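Local coordinates for putative D-lactate dehydrogenase (Chlamydomonas reinhardtii, PDB 4ZGS) that reduces pyruvate, most likely to D-lactate, as the pyruvate reductase of the algal chloroplast, an NAD-binding member of the D-isomer specific 2-hydroxyacid dehydrogenase family, at the interface of chains A and B and the interface of chains A and C. Numbering follows the deposited sequence. Chains: chain A/B/C, Putative D-lactate dehydrogenase.

Contact 1: the interface of chains A and B. Residues chain A 278-279, 282, 323, 327; chain B 317, 319.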
loop_
_atom_site.group_PDB
_atom_site.type_symbol
_atom_site.label_atom_id
_atom_site.label_comp_id
_atom_site.label_asym_id
_atom_site.label_seq_id
_atom_site.Cartn_x
_atom_site.Cartn_y
_atom_site.Cartn_z
ATOM N N PHE A 278 11.263 0.229 21.133
ATOM C CA PHE A 278 11.189 -1.110 20.536
ATOM C C PHE A 278 10.998 -2.204 21.587
ATOM O O PHE A 278 10.102 -3.043 21.456
ATOM C CB PHE A 278 12.458 -1.399 19.709
ATOM C CG PHE A 278 12.703 -0.381 18.628
ATOM C CD1 PHE A 278 12.055 -0.480 17.400
ATOM C CD2 PHE A 278 13.520 0.722 18.867
ATOM C CE1 PHE A 278 12.235 0.479 16.428
ATOM C CE2 PHE A 278 13.712 1.680 17.890
ATOM C CZ PHE A 278 13.068 1.557 16.671
ATOM N N ASP A 279 11.834 -2.180 22.626
ATOM C CA ASP A 279 11.733 -3.151 23.702
ATOM C C ASP A 279 10.350 -3.134 24.292
ATOM O O ASP A 279 9.758 -4.188 24.530
ATOM C CB ASP A 279 12.726 -2.837 24.815
ATOM C CG ASP A 279 14.168 -3.028 24.394
ATOM O OD1 ASP A 279 14.434 -3.726 23.382
ATOM O OD2 ASP A 279 15.035 -2.457 25.096
ATOM N N GLU A 282 7.689 -4.452 21.939
ATOM C CA GLU A 282 7.778 -5.894 21.803
ATOM C C GLU A 282 7.454 -6.611 23.107
ATOM O O GLU A 282 7.018 -7.757 23.076
ATOM C CB GLU A 282 9.157 -6.294 21.273
ATOM C CG GLU A 282 9.306 -6.034 19.770
ATOM C CD GLU A 282 10.731 -6.138 19.277
ATOM O OE1 GLU A 282 10.994 -5.741 18.121
ATOM O OE2 GLU A 282 11.583 -6.634 20.034
ATOM N N THR A 323 12.487 1.170 10.884
ATOM C CA THR A 323 12.151 0.021 11.693
ATOM C C THR A 323 10.867 0.293 12.489
ATOM O O THR A 323 9.963 -0.543 12.536
ATOM C CB THR A 323 13.330 -0.329 12.634
ATOM O OG1 THR A 323 14.447 -0.736 11.838
ATOM C CG2 THR A 323 12.976 -1.458 13.602
ATOM N N TYR A 327 6.001 -1.625 12.791
ATOM C CA TYR A 327 5.072 -2.197 13.747
ATOM C C TYR A 327 3.614 -1.930 13.388
ATOM O O TYR A 327 3.268 -0.844 12.921
ATOM C CB TYR A 327 5.398 -1.676 15.136
ATOM C CG TYR A 327 6.726 -2.195 15.620
ATOM C CD1 TYR A 327 7.909 -1.637 15.177
ATOM C CD2 TYR A 327 6.790 -3.254 16.521
ATOM C CE1 TYR A 327 9.128 -2.117 15.619
ATOM C CE2 TYR A 327 8.008 -3.749 16.966
ATOM C CZ TYR A 327 9.170 -3.169 16.517
ATOM O OH TYR A 327 10.377 -3.639 16.971
ATOM N N TRP B 317 7.628 -11.828 17.012
ATOM C CA TRP B 317 8.065 -10.746 16.119
ATOM C C TRP B 317 9.550 -10.847 15.758
ATOM O O TRP B 317 10.413 -10.998 16.625
ATOM C CB TRP B 317 7.780 -9.378 16.752
ATOM C CG TRP B 317 8.007 -8.187 15.853
ATOM C CD1 TRP B 317 9.091 -7.346 15.867
ATOM C CD2 TRP B 317 7.125 -7.688 14.827
ATOM N NE1 TRP B 317 8.938 -6.364 14.913
ATOM C CE2 TRP B 317 7.750 -6.551 14.257
ATOM C CE3 TRP B 317 5.877 -8.093 14.334
ATOM C CZ2 TRP B 317 7.161 -5.804 13.223
ATOM C CZ3 TRP B 317 5.297 -7.353 13.286
ATOM C CH2 TRP B 317 5.941 -6.221 12.750
ATOM N N ARG B 319 12.439 -8.791 14.465
ATOM C CA ARG B 319 12.692 -7.375 14.256
ATOM C C ARG B 319 13.593 -7.174 13.027
ATOM O O ARG B 319 13.333 -6.294 12.202
ATOM C CB ARG B 319 13.306 -6.713 15.504
ATOM C CG ARG B 319 13.346 -5.164 15.402
ATOM C CD ARG B 319 14.165 -4.512 16.516
ATOM N NE ARG B 319 13.687 -4.872 17.856
ATOM C CZ ARG B 319 14.292 -4.520 18.992
ATOM N NH1 ARG B 319 15.388 -3.772 18.971
ATOM N NH2 ARG B 319 13.800 -4.909 20.155
#

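Contact 2: the interface of chains A and C. Residues chain A 164-167; chain C 303-306.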
loop_
_atom_site.group_PDB
_atom_site.type_symbol
_atom_site.label_atom_id
_atom_site.label_comp_id
_atom_site.label_asym_id
_atom_site.label_seq_id
_atom_site.Cartn_x
_atom_site.Cartn_y
_atom_site.Cartn_z
ATOM N N GLY A 164 -8.962 -6.275 -0.897
ATOM C CA GLY A 164 -10.088 -7.199 -0.991
ATOM C C GLY A 164 -10.097 -8.242 0.109
ATOM O O GLY A 164 -10.696 -9.321 -0.037
ATOM N N ASN A 165 -9.395 -7.963 1.199
ATOM C CA ASN A 165 -9.562 -8.763 2.418
ATOM C C ASN A 165 -10.631 -8.101 3.304
ATOM O O ASN A 165 -10.410 -7.018 3.877
ATOM C CB ASN A 165 -8.231 -8.892 3.164
ATOM C CG ASN A 165 -8.350 -9.663 4.438
ATOM O OD1 ASN A 165 -9.428 -10.134 4.792
ATOM N ND2 ASN A 165 -7.238 -9.809 5.147
ATOM N N TYR A 166 -11.814 -8.723 3.370
ATOM C CA TYR A 166 -12.894 -8.186 4.202
ATOM C C TYR A 166 -13.066 -8.942 5.532
ATOM O O TYR A 166 -14.059 -8.756 6.227
ATOM C CB TYR A 166 -14.193 -8.118 3.401
ATOM C CG TYR A 166 -13.987 -7.467 2.051
ATOM C CD1 TYR A 166 -13.042 -6.471 1.882
ATOM C CD2 TYR A 166 -14.702 -7.883 0.938
ATOM C CE1 TYR A 166 -12.817 -5.889 0.645
ATOM C CE2 TYR A 166 -14.503 -7.305 -0.301
ATOM C CZ TYR A 166 -13.551 -6.301 -0.445
ATOM O OH TYR A 166 -13.312 -5.740 -1.684
ATOM N N SER A 167 -12.127 -9.814 5.874
ATOM C CA SER A 167 -12.201 -10.549 7.142
ATOM C C SER A 167 -11.946 -9.666 8.381
ATOM O O SER A 167 -11.365 -8.563 8.268
ATOM C CB SER A 167 -11.196 -11.667 7.144
ATOM O OG SER A 167 -9.931 -11.091 7.344
ATOM N N VAL C 303 -15.219 -12.055 4.167
ATOM C CA VAL C 303 -14.413 -12.937 3.364
ATOM C C VAL C 303 -13.136 -12.240 2.969
ATOM O O VAL C 303 -13.142 -11.083 2.555
ATOM C CB VAL C 303 -15.159 -13.385 2.093
ATOM C CG1 VAL C 303 -14.252 -14.205 1.199
ATOM C CG2 VAL C 303 -16.409 -14.197 2.486
ATOM N N ASP C 304 -12.031 -12.949 3.090
ATOM C CA ASP C 304 -10.801 -12.475 2.493
ATOM C C ASP C 304 -10.722 -13.107 1.111
ATOM O O ASP C 304 -10.374 -14.274 0.968
ATOM C CB ASP C 304 -9.623 -12.870 3.382
ATOM C CG ASP C 304 -8.281 -12.637 2.744
ATOM O OD1 ASP C 304 -8.201 -12.006 1.673
ATOM O OD2 ASP C 304 -7.282 -13.073 3.352
ATOM N N HIS C 305 -10.999 -12.288 0.103
ATOM C CA HIS C 305 -11.050 -12.713 -1.289
ATOM C C HIS C 305 -9.643 -12.850 -1.889
ATOM O O HIS C 305 -9.490 -13.382 -2.991
ATOM C CB HIS C 305 -11.876 -11.732 -2.146
ATOM C CG HIS C 305 -13.329 -11.676 -1.783
ATOM N ND1 HIS C 305 -14.243 -12.603 -2.234
ATOM C CD2 HIS C 305 -14.028 -10.803 -1.016
ATOM C CE1 HIS C 305 -15.442 -12.314 -1.752
ATOM N NE2 HIS C 305 -15.337 -11.226 -1.009
ATOM N N THR C 306 -8.631 -12.370 -1.166
ATOM C CA THR C 306 -7.258 -12.415 -1.652
ATOM C C THR C 306 -6.675 -13.857 -1.628
ATOM O O THR C 306 -5.660 -14.126 -2.261
ATOM C CB THR C 306 -6.339 -11.437 -0.855
ATOM O OG1 THR C 306 -5.989 -11.991 0.419
ATOM C CG2 THR C 306 -7.012 -10.043 -0.691
#

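Contact 3: the interface of chains A and C. Residues chain A 302, 334-336, 338-339; chain C 166-168, 171.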
loop_
_atom_site.group_PDB
_atom_site.type_symbol
_atom_site.label_atom_id
_atom_site.label_comp_id
_atom_site.label_asym_id
_atom_site.label_seq_id
_atom_site.Cartn_x
_atom_site.Cartn_y
_atom_site.Cartn_z
ATOM N N PHE A 302 9.054 16.677 5.643
ATOM C CA PHE A 302 8.691 17.618 4.586
ATOM C C PHE A 302 9.409 17.354 3.260
ATOM O O PHE A 302 9.429 18.200 2.371
ATOM C CB PHE A 302 9.007 19.045 5.015
ATOM C CG PHE A 302 8.565 19.399 6.406
ATOM C CD1 PHE A 302 7.222 19.564 6.703
ATOM C CD2 PHE A 302 9.505 19.626 7.402
ATOM C CE1 PHE A 302 6.823 19.919 7.975
ATOM C CE2 PHE A 302 9.115 19.993 8.674
ATOM C CZ PHE A 302 7.772 20.141 8.967
ATOM N N PRO A 334 3.259 12.724 9.032
ATOM C CA PRO A 334 4.437 13.532 8.709
ATOM C C PRO A 334 4.267 15.003 9.128
ATOM O O PRO A 334 4.138 15.876 8.270
ATOM C CB PRO A 334 4.546 13.372 7.188
ATOM C CG PRO A 334 3.114 13.259 6.747
ATOM C CD PRO A 334 2.364 12.557 7.873
ATOM N N HIS A 335 4.253 15.260 10.437
ATOM C CA HIS A 335 4.117 16.619 10.980
ATOM C C HIS A 335 2.905 17.360 10.399
ATOM O O HIS A 335 3.010 18.479 9.903
ATOM C CB HIS A 335 5.401 17.412 10.716
ATOM C CG HIS A 335 5.670 18.476 11.736
ATOM N ND1 HIS A 335 6.785 18.468 12.547
ATOM C CD2 HIS A 335 4.960 19.576 12.087
ATOM C CE1 HIS A 335 6.756 19.519 13.346
ATOM N NE2 HIS A 335 5.659 20.207 13.087
ATOM N N THR A 336 1.766 16.695 10.363
ATOM C CA THR A 336 0.561 17.314 9.833
ATOM C C THR A 336 -0.446 17.810 10.890
ATOM O O THR A 336 -1.527 18.254 10.523
ATOM C CB THR A 336 -0.155 16.343 8.890
ATOM O OG1 THR A 336 -0.545 15.173 9.630
ATOM C CG2 THR A 336 0.776 15.922 7.773
ATOM N N PHE A 338 -0.699 20.431 12.605
ATOM C CA PHE A 338 -1.067 21.835 12.424
ATOM C C PHE A 338 -1.708 22.021 11.077
ATOM O O PHE A 338 -2.187 23.097 10.755
ATOM C CB PHE A 338 0.131 22.777 12.476
ATOM C CG PHE A 338 0.882 22.854 11.148
ATOM C CD1 PHE A 338 1.571 21.743 10.655
ATOM C CD2 PHE A 338 0.835 23.997 10.360
ATOM C CE1 PHE A 338 2.254 21.807 9.413
ATOM C CE2 PHE A 338 1.503 24.059 9.122
ATOM C CZ PHE A 338 2.213 22.964 8.653
ATOM N N LEU A 339 -1.685 20.997 10.251
ATOM C CA LEU A 339 -1.988 21.273 8.864
ATOM C C LEU A 339 -3.472 21.091 8.576
ATOM O O LEU A 339 -3.944 20.009 8.234
ATOM C CB LEU A 339 -1.149 20.375 7.958
ATOM C CG LEU A 339 -1.156 20.638 6.469
ATOM C CD1 LEU A 339 -0.318 21.886 6.103
ATOM C CD2 LEU A 339 -0.644 19.338 5.773
ATOM N N TYR C 166 7.302 11.864 3.053
ATOM C CA TYR C 166 7.035 12.692 4.233
ATOM C C TYR C 166 6.608 14.136 3.826
ATOM O O TYR C 166 6.691 15.061 4.630
ATOM C CB TYR C 166 8.263 12.721 5.158
ATOM C CG TYR C 166 8.879 11.360 5.453
ATOM C CD1 TYR C 166 8.102 10.205 5.519
ATOM C CD2 TYR C 166 10.246 11.234 5.661
ATOM C CE1 TYR C 166 8.672 8.957 5.796
ATOM C CE2 TYR C 166 10.832 10.003 5.926
ATOM C CZ TYR C 166 10.042 8.861 5.995
ATOM O OH TYR C 166 10.638 7.637 6.263
ATOM N N SER C 167 6.300 14.370 2.552
ATOM C CA SER C 167 5.867 15.719 2.147
ATOM C C SER C 167 4.440 16.044 2.634
ATOM O O SER C 167 3.645 15.125 2.939
ATOM C CB SER C 167 5.973 15.870 0.636
ATOM O OG SER C 167 4.936 15.138 0.007
ATOM N N LEU C 168 4.122 17.339 2.735
ATOM C CA LEU C 168 2.835 17.795 3.317
ATOM C C LEU C 168 1.638 17.840 2.364
ATOM O O LEU C 168 0.513 17.560 2.790
ATOM C CB LEU C 168 3.002 19.156 3.964
ATOM C CG LEU C 168 3.975 19.136 5.145
ATOM C CD1 LEU C 168 4.048 20.497 5.836
ATOM C CD2 LEU C 168 3.519 18.069 6.133
ATOM N N LEU C 171 -2.167 16.367 2.148
ATOM C CA LEU C 171 -2.661 15.932 3.442
ATOM C C LEU C 171 -3.416 17.040 4.263
ATOM O O LEU C 171 -3.681 16.859 5.438
ATOM C CB LEU C 171 -1.487 15.387 4.266
ATOM C CG LEU C 171 -0.673 14.271 3.597
ATOM C CD1 LEU C 171 0.379 13.737 4.576
ATOM C CD2 LEU C 171 -1.579 13.192 3.058
#

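Contact 1: the interface of chains A and B
B:Arg319 reaches across to the carboxylate of A:Glu282. Its CB and CG both pass near A:Glu282 OE1, with CB at 3.6 Å. The CG methylene lies 3.7 Å from the phenol oxygen A:Tyr327 OH, and it also brushes the methyl CG2 of A:Thr323. At CD the chain bends, chi3 -57°, and this turns the guanidinium side-on to A:Glu282. B:Arg319 NE donates to A:Glu282 OE1 at 2.8 Å. At the tip B:Arg319 NH2 donates to A:Glu282 OE2, also at 2.8 Å, and this bond is nearly straight, 171° at the hydrogen. The two flat groups are not coplanar: their planes lie 49° apart, and NH2 approaches from above the carboxylate plane. NH2 also makes a weak salt bridge with A:Asp279 OD1. Beneath the guanidinium, A:Phe278 CB sits over the centre of one face, 3.7 Å from B:Arg319 CZ. Inside chain A, A:Tyr327 OH donates to A:Glu282 OE1 at 2.5 Å, on the same face of the carboxylate as NE. Two donors grip OE1 and NH2 holds OE2, which should fix the carboxylate's rotation. The rings of B:Trp317 and A:Tyr327 overlap face to face but offset, each covering the other near its rim. B:Trp317 NE1 lies 3.5 Å from A:Tyr327 CE2. The patch ties helix 277-283 of chain A to the start of helix 319-324 of chain B. Its twin, with chains exchanged, should strengthen this two-fold pairing.

Contact 2: the interface of chains A and C
A:Asn165 and C:Asp304 form an antiparallel beta bridge, closed by two backbone bonds: C:His305 N to A:Gly164 O at 3.0 Å and A:Tyr166 N to C:Val303 O at 2.8 Å. The side chains of the bridged pair rise together. Both hold CG anti to the backbone N, chi1 178° for A:Asn165 and 170° for C:Asp304. This places amide over carboxylate as a near-parallel stack, the planes 17° apart and A:Asn165 CG 3.4 Å from C:Asp304 CG. One oxygen of each tip is held within its own chain. A:Asn165 OD1 accepts from A:Ser167 N and, on an in-plane lone pair, from A:Ser167 OG at 2.8 Å. C:Asp304 OD1 accepts C:Thr306 N from above the carboxylate plane, at 2.9 Å. The hydroxyl C:Thr306 OG1 uses the syn lone pair of the same oxygen. These bonds should fix the rotation of each flat group and help keep the stack in register. Next to the bridge, the imidazole of C:His305 meets the A:Tyr166 ring edge-to-face. C:His305 CD2 points to the rim of the phenol, 3.6 Å from A:Tyr166 CD2. One imidazole face is covered by C:Val303 CG1 from its own chain. The bridge joins a loop of each subunit across the two-fold A/C interface of the deposited assembly. On chain A it lies just after helix 154-163. On chain C it lies just ahead of the 3-10 helix 305-307, whose first turn is tied by the bonds to C:Asp304.

Contact 3: the interface of chains A and C
C:Leu168 holds CG anti to its carbonyl carbon, chi1 -63°. With chi2 -176° its methyls part: CD1 goes to A:Phe302 and CD2 to A:Pro334 and A:Thr336. The chain A wall includes the conserved Pro-His-Thr segment of the D-isomer specific 2-hydroxyacid dehydrogenases, in which A:His335 is the family's catalytic histidine. A:Phe302 and C:Leu168 lie side by side and point the same way. The phenyl turns its edge to the leucine: C:Leu168 CG lies in the plane of the ring, and C:Leu168 CD1 comes to 3.4 Å from A:Phe302 CD1. Behind this contact, A:Phe302 CZ sits 3.8 Å above the rim of one face of the A:His335 imidazole, where it may position that ring. The other methyl of C:Leu168, CD2, slides past the A:Thr336 methyl CG2. A:Thr336 OG1 stands between the backbone N and the carbonyl carbon, chi1 62°, which leaves CG2 anti to the carbonyl carbon and facing both leucines. C:Leu171 packs beside C:Leu168. C:Leu171 CD1 meets A:Pro334 CG tip to tip at 3.5 Å, and lies 3.9 Å from A:Thr336 CG2. A:Leu339 CD2 rests 3.7 Å from the carbonyl oxygen C:Leu168 O. Polar contact is slight: the backbone A:Phe302 N makes a weak bond to C:Tyr166 O, 3.0 Å long and poorly aligned. Near that oxygen, A:Pro334 CB packs 3.9 Å from C:Tyr166 CA.

Contact 1 joins chain A to chain B; contacts 2 and 3 both join chain A to chain C. By the centres of their C-alpha atoms, contact 1 lies about 27 Å from contact 2 and 25 Å from contact 3, while contacts 2 and 3 are about 31 Å apart. Contacts 2 and 3 share Tyr166 and Ser167, given by chain A in one and by chain C in the other. Residue 302 of contact 3 directly precedes residue 303 of contact 2. Chain A meets two partners through separate surfaces, consistent with the deposited tetramer; the structure alone does not show that this is the form in the cell.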